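Local atomic coordinates of periplasmic beta-glucosidase (Pseudomonas aeruginosa, PDB entry 6R5T), a protein that probably hydrolyses terminal, non-reducing beta-D-glucosyl residues with release of beta-D-glucose, as a periplasmic glycoside hydrolase of family 3. Residues R105-S110 / V157-G162; L223-G228 / I263-A268. The protein carries 1 engineered substitution. One frame throughout, in Å; residues are numbered along the deposited sequence.

Contact 1: residues R105-S110 / V157-G162; sequences RSARIS and VRAYQG
Two helices from the TIM-barrel-like N-terminal domain of this family 3 glycosidase, 100-116 and 146-161, pack side by side here. Their short segments run nearly parallel, crossing at -27° with the axes 7.7 Å apart. Small residues allow this close approach: A107 CB meets A159 CB at 3.6 Å. R108 binds the C-terminal end of helix 146-161. The R108 CB points away from the other helix. CG is anti to the backbone N (chi1 180°), and bends at chi2 and chi3 fold the chain back. The guanidinium then grips A159 O side-on with two nitrogens. R108 NE lies 2.8 Å and R108 NH2 2.9 Å from A159 O. The oxygen sits near the guanidinium plane, and both donors lie in the plane of the carbonyl. The positive charge thus lies at a helix C-terminus, where it probably interacts favourably with the helix dipole. G162 N still bonds to R158 O, but the positive phi of G162 takes the chain out of the helix. R108 NH1 also bonds to D169 O, in the connection that leads to barrel strand 172-178. On the buried side, Y160 turns its ring edge to helix 100-116. A107 O meets that edge 3.4 Å from Y160 CD1, and S110 CB lies at the edge. Y160 CE1 rests 3.8 Å from A107 CB. A water joins the tips, 2.7 Å from Y160 OH and donating to S110 OG. Y160 OH also bonds to S124, while S110 OG donates to S106 O at 2.8 Å, from above that carbonyl's plane.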
ATOM      1  N   ARG A 105      23.796  23.717  -8.196  1.00 16.88           N
ATOM      2  CA  ARG A 105      24.012  24.463  -9.451  1.00 17.76           C
ATOM      3  C   ARG A 105      22.703  24.567 -10.222  1.00 17.04           C
ATOM      4  O   ARG A 105      22.392  25.612 -10.788  1.00 17.57           O
ATOM      5  CB  ARG A 105      25.113  23.779 -10.239  1.00 17.34           C
ATOM      6  CG  ARG A 105      25.471  24.510 -11.513  1.00 17.69           C
ATOM      7  CD  ARG A 105      26.650  23.817 -12.142  1.00 20.16           C
ATOM      8  NE  ARG A 105      27.131  24.509 -13.317  1.00 23.56           N
ATOM      9  CZ  ARG A 105      27.925  23.974 -14.228  1.00 23.25           C
ATOM     10  NH1 ARG A 105      28.325  22.716 -14.090  1.00 23.77           N
ATOM     11  NH2 ARG A 105      28.313  24.715 -15.249  1.00 25.49           N
ATOM     12  N   SER A 106      21.936  23.489 -10.271  1.00 16.78           N
ATOM     13  CA  SER A 106      20.669  23.480 -11.035  1.00 16.34           C
ATOM     14  C   SER A 106      19.732  24.517 -10.407  1.00 15.46           C
ATOM     15  O   SER A 106      19.083  25.262 -11.156  1.00 16.46           O
ATOM     16  CB  SER A 106      20.014  22.072 -11.111  1.00 16.94           C
ATOM     17  OG  SER A 106      19.474  21.696  -9.866  1.00 20.35           O
ATOM     18  N   ALA A 107      19.668  24.568  -9.074  1.00 15.25           N
ATOM     19  CA  ALA A 107      18.747  25.480  -8.365  1.00 15.56           C
ATOM     20  C   ALA A 107      19.218  26.931  -8.552  1.00 15.91           C
ATOM     21  O   ALA A 107      18.396  27.831  -8.744  1.00 15.41           O
ATOM     22  CB  ALA A 107      18.701  25.132  -6.898  1.00 15.88           C
ATOM     23  N   ARG A 108      20.507  27.140  -8.446  1.00 16.86           N
ATOM     24  CA  ARG A 108      21.091  28.514  -8.575  1.00 17.38           C
ATOM     25  C   ARG A 108      20.769  29.064  -9.957  1.00 16.89           C
ATOM     26  O   ARG A 108      20.293  30.222 -10.072  1.00 16.42           O
ATOM     27  CB  ARG A 108      22.598  28.512  -8.341  1.00 18.12           C
ATOM     28  CG  ARG A 108      23.230  29.899  -8.478  1.00 19.38           C
ATOM     29  CD  ARG A 108      23.249  30.673  -7.160  1.00 20.94           C
ATOM     30  NE  ARG A 108      21.961  31.052  -6.579  1.00 20.96           N
ATOM     31  CZ  ARG A 108      21.167  32.064  -6.969  1.00 25.08           C
ATOM     32  NH1 ARG A 108      21.494  32.869  -7.983  1.00 24.96           N
ATOM     33  NH2 ARG A 108      20.043  32.286  -6.305  1.00 20.71           N
ATOM     34  N   ILE A 109      21.040  28.302 -10.998  1.00 15.66           N
ATOM     35  CA  ILE A 109      20.769  28.749 -12.373  1.00 16.93           C
ATOM     36  C   ILE A 109      19.271  28.942 -12.544  1.00 17.04           C
ATOM     37  O   ILE A 109      18.828  29.898 -13.229  1.00 16.48           O
ATOM     38  CB  ILE A 109      21.339  27.750 -13.390  1.00 16.99           C
ATOM     39  CG1 ILE A 109      22.865  27.726 -13.313  1.00 19.95           C
ATOM     40  CG2 ILE A 109      20.810  28.005 -14.772  1.00 17.56           C
ATOM     41  CD1 ILE A 109      23.533  28.961 -13.809  1.00 24.96           C
ATOM     42  N   SER A 110      18.454  28.043 -12.000  1.00 16.09           N
ATOM     43  CA  SER A 110      16.984  28.202 -12.105  1.00 16.20           C
ATOM     44  C   SER A 110      16.577  29.564 -11.502  1.00 14.91           C
ATOM     45  O   SER A 110      15.763  30.264 -12.043  1.00 16.63           O
ATOM     46  CB  SER A 110      16.265  27.094 -11.339  1.00 18.58           C
ATOM     47  OG  SER A 110      16.493  25.815 -11.928  1.00 22.29           O
ATOM     48  N   VAL A 157      16.915  24.959  -1.098  1.00 13.96           N
ATOM     49  CA  VAL A 157      16.477  26.233  -0.471  1.00 14.38           C
ATOM     50  C   VAL A 157      17.630  27.245  -0.442  1.00 15.39           C
ATOM     51  O   VAL A 157      17.445  28.410  -0.826  1.00 15.86           O
ATOM     52  CB  VAL A 157      15.938  25.979   0.926  1.00 13.55           C
ATOM     53  CG1 VAL A 157      15.716  27.267   1.681  1.00 14.86           C
ATOM     54  CG2 VAL A 157      14.641  25.182   0.833  1.00 15.13           C
ATOM     55  N   ARG A 158      18.787  26.831   0.033  1.00 16.11           N
ATOM     56  CA  ARG A 158      19.953  27.750   0.122  1.00 16.60           C
ATOM     57  C   ARG A 158      20.351  28.258  -1.246  1.00 16.89           C
ATOM     58  O   ARG A 158      20.711  29.481  -1.387  1.00 18.44           O
ATOM     59  CB  ARG A 158      21.078  27.081   0.888  1.00 18.84           C
ATOM     60  CG  ARG A 158      20.765  26.886   2.364  1.00 24.72           C
ATOM     61  CD  ARG A 158      21.983  26.417   3.137  1.00 29.76           C
ATOM     62  NE  ARG A 158      22.408  25.092   2.735  1.00 39.43           N
ATOM     63  CZ  ARG A 158      22.006  23.930   3.268  1.00 40.29           C
ATOM     64  NH1 ARG A 158      21.149  23.878   4.279  1.00 44.56           N
ATOM     65  NH2 ARG A 158      22.489  22.810   2.766  1.00 41.68           N
ATOM     66  N   ALA A 159      20.322  27.403  -2.267  1.00 15.48           N
ATOM     67  CA  ALA A 159      20.730  27.792  -3.622  1.00 14.75           C
ATOM     68  C   ALA A 159      19.748  28.793  -4.214  1.00 15.89           C
ATOM     69  O   ALA A 159      20.180  29.749  -4.899  1.00 17.16           O
ATOM     70  CB  ALA A 159      20.901  26.554  -4.453  1.00 17.23           C
ATOM     71  N   TYR A 160      18.453  28.602  -3.996  1.00 15.66           N
ATOM     72  CA  TYR A 160      17.437  29.538  -4.518  1.00 15.73           C
ATOM     73  C   TYR A 160      17.576  30.888  -3.835  1.00 15.67           C
ATOM     74  O   TYR A 160      17.540  31.927  -4.531  1.00 17.69           O
ATOM     75  CB  TYR A 160      16.016  29.014  -4.287  1.00 14.63           C
ATOM     76  CG  TYR A 160      15.540  27.863  -5.154  1.00 16.59           C
ATOM     77  CD1 TYR A 160      15.871  27.729  -6.484  1.00 16.99           C
ATOM     78  CD2 TYR A 160      14.607  26.967  -4.661  1.00 19.24           C
ATOM     79  CE1 TYR A 160      15.335  26.753  -7.299  1.00 17.70           C
ATOM     80  CE2 TYR A 160      14.090  25.943  -5.454  1.00 19.89           C
ATOM     81  CZ  TYR A 160      14.417  25.861  -6.787  1.00 18.57           C
ATOM     82  OH  TYR A 160      13.887  24.896  -7.600  1.00 19.02           O
ATOM     83  N   GLN A 161      17.708  30.890  -2.510  1.00 16.46           N
ATOM     84  CA  GLN A 161      17.522  32.140  -1.711  1.00 16.63           C
ATOM     85  C   GLN A 161      18.835  32.915  -1.574  1.00 20.02           C
ATOM     86  O   GLN A 161      18.772  34.131  -1.253  1.00 19.74           O
ATOM     87  CB  GLN A 161      16.903  31.810  -0.363  1.00 16.36           C
ATOM     88  CG  GLN A 161      15.550  31.121  -0.507  1.00 17.11           C
ATOM     89  CD  GLN A 161      14.688  31.133   0.736  1.00 15.34           C
ATOM     90  OE1 GLN A 161      13.452  31.013   0.657  1.00 15.82           O
ATOM     91  NE2 GLN A 161      15.330  31.220   1.896  1.00 16.26           N
ATOM     92  N   GLY A 162      19.964  32.260  -1.819  1.00 20.10           N
ATOM     93  CA  GLY A 162      21.287  32.930  -1.735  1.00 22.28           C
ATOM     94  C   GLY A 162      21.587  33.447  -0.341  1.00 23.35           C
ATOM     95  O   GLY A 162      20.962  33.048   0.653  1.00 26.13           O
TER
HETATM   96  O   HOH W   1      15.056  24.321  -9.991  1.00 20.31           O

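Contact 2: residues L223-G228 / I263-A268; sequences LNTING and IKHGLA
H265, T225 and L223 carry this contact. H265 reaches the other two from a type I beta turn, I263 to G266, closed by a hydrogen bond from G266 N to I263 O. The H265 side chain starts toward segment 223-228, with CG anti to its carbonyl carbon (chi1 -78°). H265 NE2 thereby donates a hydrogen bond to L223 O at 3.2 Å. The bond is long and bent, with an N-H...O angle of 141°, but the oxygen lies near the ring plane and NE2 lies in the carbonyl plane. Water 2 closes a small triangle: it donates to L223 O at 2.7 Å and sits 2.9 Å from H265 NE2. The L223 carbonyl therefore receives two hydrogens. T225 and H265 pass each other in opposite directions, and T225 CG2 lies 3.6 Å from H265 ND1. P230 of strand 229-230 touches both side chains. H265 O bonds to S667 of the second subunit, so the turn also belongs to the dimer interface. The L223 side chain touches the bound glucose unit. In the TIM-barrel-like domain, the arrangement joins the excursion after strand 218-221 to the turn after helix 258-261, beyond neighbouring strand 251-253, beside the glycan pocket.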
ATOM      1  N   LEU A 223      -2.540  18.628  -0.713  1.00 12.55           N
ATOM      2  CA  LEU A 223      -3.955  18.406  -1.061  1.00 13.75           C
ATOM      3  C   LEU A 223      -4.562  17.203  -0.348  1.00 13.55           C
ATOM      4  O   LEU A 223      -5.784  17.065  -0.444  1.00 15.74           O
ATOM      5  CB  LEU A 223      -4.032  18.200  -2.569  1.00 15.56           C
ATOM      6  CG  LEU A 223      -3.815  19.436  -3.443  1.00 17.37           C
ATOM      7  CD1 LEU A 223      -3.646  18.980  -4.898  1.00 18.27           C
ATOM      8  CD2 LEU A 223      -4.971  20.381  -3.336  1.00 19.12           C
ATOM      9  N   ASN A 224      -3.749  16.362   0.270  1.00 12.47           N
ATOM     10  CA  ASN A 224      -4.222  15.083   0.844  1.00 11.93           C
ATOM     11  C   ASN A 224      -4.697  15.228   2.308  1.00 12.48           C
ATOM     12  O   ASN A 224      -4.307  16.195   3.024  1.00 13.34           O
ATOM     13  CB  ASN A 224      -3.083  14.060   0.885  1.00 12.43           C
ATOM     14  CG  ASN A 224      -1.825  14.582   1.540  1.00 11.37           C
ATOM     15  OD1 ASN A 224      -1.130  15.445   0.981  1.00 13.78           O
ATOM     16  ND2 ASN A 224      -1.504  14.091   2.733  1.00 12.94           N
ATOM     17  N   THR A 225      -5.516  14.259   2.741  1.00 12.08           N
ATOM     18  CA  THR A 225      -5.744  14.025   4.182  1.00 12.96           C
ATOM     19  C   THR A 225      -4.478  13.460   4.810  1.00 13.86           C
ATOM     20  O   THR A 225      -3.704  12.693   4.137  1.00 13.89           O
ATOM     21  CB  THR A 225      -6.938  13.108   4.443  1.00 13.53           C
ATOM     22  OG1 THR A 225      -6.727  11.851   3.788  1.00 14.09           O
ATOM     23  CG2 THR A 225      -8.232  13.704   3.991  1.00 13.73           C
ATOM     24  N   ILE A 226      -4.297  13.750   6.080  1.00 12.19           N
ATOM     25  CA  ILE A 226      -3.281  13.113   6.956  1.00 13.21           C
ATOM     26  C   ILE A 226      -4.083  12.510   8.100  1.00 12.67           C
ATOM     27  O   ILE A 226      -4.700  13.281   8.861  1.00 12.91           O
ATOM     28  CB  ILE A 226      -2.251  14.123   7.469  1.00 13.54           C
ATOM     29  CG1 ILE A 226      -1.464  14.688   6.296  1.00 13.27           C
ATOM     30  CG2 ILE A 226      -1.385  13.525   8.577  1.00 14.98           C
ATOM     31  CD1 ILE A 226      -0.627  15.871   6.672  1.00 15.75           C
ATOM     32  N   ASN A 227      -4.179  11.189   8.141  1.00 13.55           N
ATOM     33  CA  ASN A 227      -4.913  10.507   9.230  1.00 13.27           C
ATOM     34  C   ASN A 227      -6.323  11.106   9.352  1.00 14.36           C
ATOM     35  O   ASN A 227      -6.836  11.348  10.472  1.00 14.34           O
ATOM     36  CB  ASN A 227      -4.048  10.568  10.490  1.00 13.81           C
ATOM     37  CG  ASN A 227      -2.751   9.823  10.328  1.00 15.18           C
ATOM     38  OD1 ASN A 227      -2.533   9.220   9.298  1.00 13.40           O
ATOM     39  ND2 ASN A 227      -1.908   9.816  11.341  1.00 14.38           N
ATOM     40  N   GLY A 228      -6.983  11.345   8.229  1.00 13.20           N
ATOM     41  CA  GLY A 228      -8.356  11.807   8.172  1.00 13.74           C
ATOM     42  C   GLY A 228      -8.541  13.295   8.035  1.00 13.14           C
ATOM     43  O   GLY A 228      -9.679  13.697   7.708  1.00 13.78           O
ATOM     44  N   ILE A 263     -14.734  20.929   1.123  1.00 14.74           N
ATOM     45  CA  ILE A 263     -16.126  20.457   1.004  1.00 14.50           C
ATOM     46  C   ILE A 263     -16.137  19.019   0.455  1.00 14.35           C
ATOM     47  O   ILE A 263     -16.843  18.151   0.967  1.00 16.13           O
ATOM     48  CB  ILE A 263     -16.910  21.430   0.113  1.00 16.40           C
ATOM     49  CG1 ILE A 263     -16.961  22.807   0.777  1.00 18.25           C
ATOM     50  CG2 ILE A 263     -18.281  20.845  -0.149  1.00 16.88           C
ATOM     51  CD1 ILE A 263     -17.457  23.899  -0.166  1.00 19.93           C
ATOM     52  N   LYS A 264     -15.385  18.766  -0.607  1.00 15.22           N
ATOM     53  CA  LYS A 264     -15.296  17.408  -1.185  1.00 15.37           C
ATOM     54  C   LYS A 264     -14.698  16.432  -0.170  1.00 13.42           C
ATOM     55  O   LYS A 264     -15.129  15.263  -0.146  1.00 14.35           O
ATOM     56  CB  LYS A 264     -14.571  17.450  -2.523  1.00 18.46           C
ATOM     57  CG  LYS A 264     -15.472  18.099  -3.586  1.00 23.34           C
ATOM     58  CD  LYS A 264     -14.928  17.954  -4.927  1.00 30.09           C
ATOM     59  CE  LYS A 264     -15.806  18.485  -6.044  1.00 35.52           C
ATOM     60  NZ  LYS A 264     -15.130  18.179  -7.341  1.00 37.45           N
ATOM     61  N   HIS A 265     -13.722  16.858   0.609  1.00 12.92           N
ATOM     62  CA  HIS A 265     -13.174  15.998   1.681  1.00 13.33           C
ATOM     63  C   HIS A 265     -14.215  15.698   2.762  1.00 15.65           C
ATOM     64  O   HIS A 265     -13.984  14.776   3.574  1.00 17.00           O
ATOM     65  CB  HIS A 265     -11.987  16.648   2.338  1.00 13.60           C
ATOM     66  CG  HIS A 265     -10.711  16.559   1.577  1.00 13.27           C
ATOM     67  ND1 HIS A 265     -10.040  15.365   1.426  1.00 13.87           N
ATOM     68  CD2 HIS A 265      -9.916  17.507   1.046  1.00 13.91           C
ATOM     69  CE1 HIS A 265      -8.876  15.634   0.817  1.00 13.85           C
ATOM     70  NE2 HIS A 265      -8.793  16.903   0.567  1.00 13.77           N
ATOM     71  N   GLY A 266     -15.316  16.434   2.827  1.00 15.48           N
ATOM     72  CA  GLY A 266     -16.298  16.174   3.891  1.00 14.71           C
ATOM     73  C   GLY A 266     -15.928  16.798   5.217  1.00 15.01           C
ATOM     74  O   GLY A 266     -16.446  16.286   6.239  1.00 15.37           O
ATOM     75  N   LEU A 267     -15.103  17.843   5.228  1.00 14.56           N
ATOM     76  CA  LEU A 267     -14.791  18.619   6.455  1.00 14.84           C
ATOM     77  C   LEU A 267     -15.735  19.823   6.584  1.00 15.95           C
ATOM     78  O   LEU A 267     -15.868  20.373   7.669  1.00 16.52           O
ATOM     79  CB  LEU A 267     -13.339  19.117   6.437  1.00 17.08           C
ATOM     80  CG  LEU A 267     -12.328  18.209   7.139  1.00 19.87           C
ATOM     81  CD1 LEU A 267     -12.430  18.313   8.635  1.00 22.10           C
ATOM     82  CD2 LEU A 267     -12.504  16.756   6.705  1.00 19.27           C
ATOM     83  N   ALA A 268     -16.339  20.239   5.487  1.00 16.67           N
ATOM     84  CA  ALA A 268     -17.194  21.449   5.477  1.00 17.19           C
ATOM     85  C   ALA A 268     -18.353  21.214   4.555  1.00 17.28           C
ATOM     86  O   ALA A 268     -18.224  20.456   3.592  1.00 17.15           O
ATOM     87  CB  ALA A 268     -16.389  22.627   5.022  1.00 18.31           C
TER
HETATM   88  O   HOH W   2      -7.544  18.965  -1.014  1.00 22.61           O

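How the contacts relate
Both contacts belong to the N-terminal, TIM-barrel-like domain, and contact 1 closes along the chain before contact 2 opens. They do not touch: their centres are 34 Å apart and their nearest atoms about 18 Å. Strand 172-178, which follows the helix of segment 157-162, is a sheet neighbour of strand 218-221, which leads to segment 223-228. Distance from bound glucose separates them. In contact 2 the side chain of L223, part of the glycan pocket, is about 4 Å from a bound beta-D-glucopyranose. In contact 1 the side chain of Y160 is about 11 Å from a bound beta-D-glucopyranose. Only contact 2 is also touched by the second subunit.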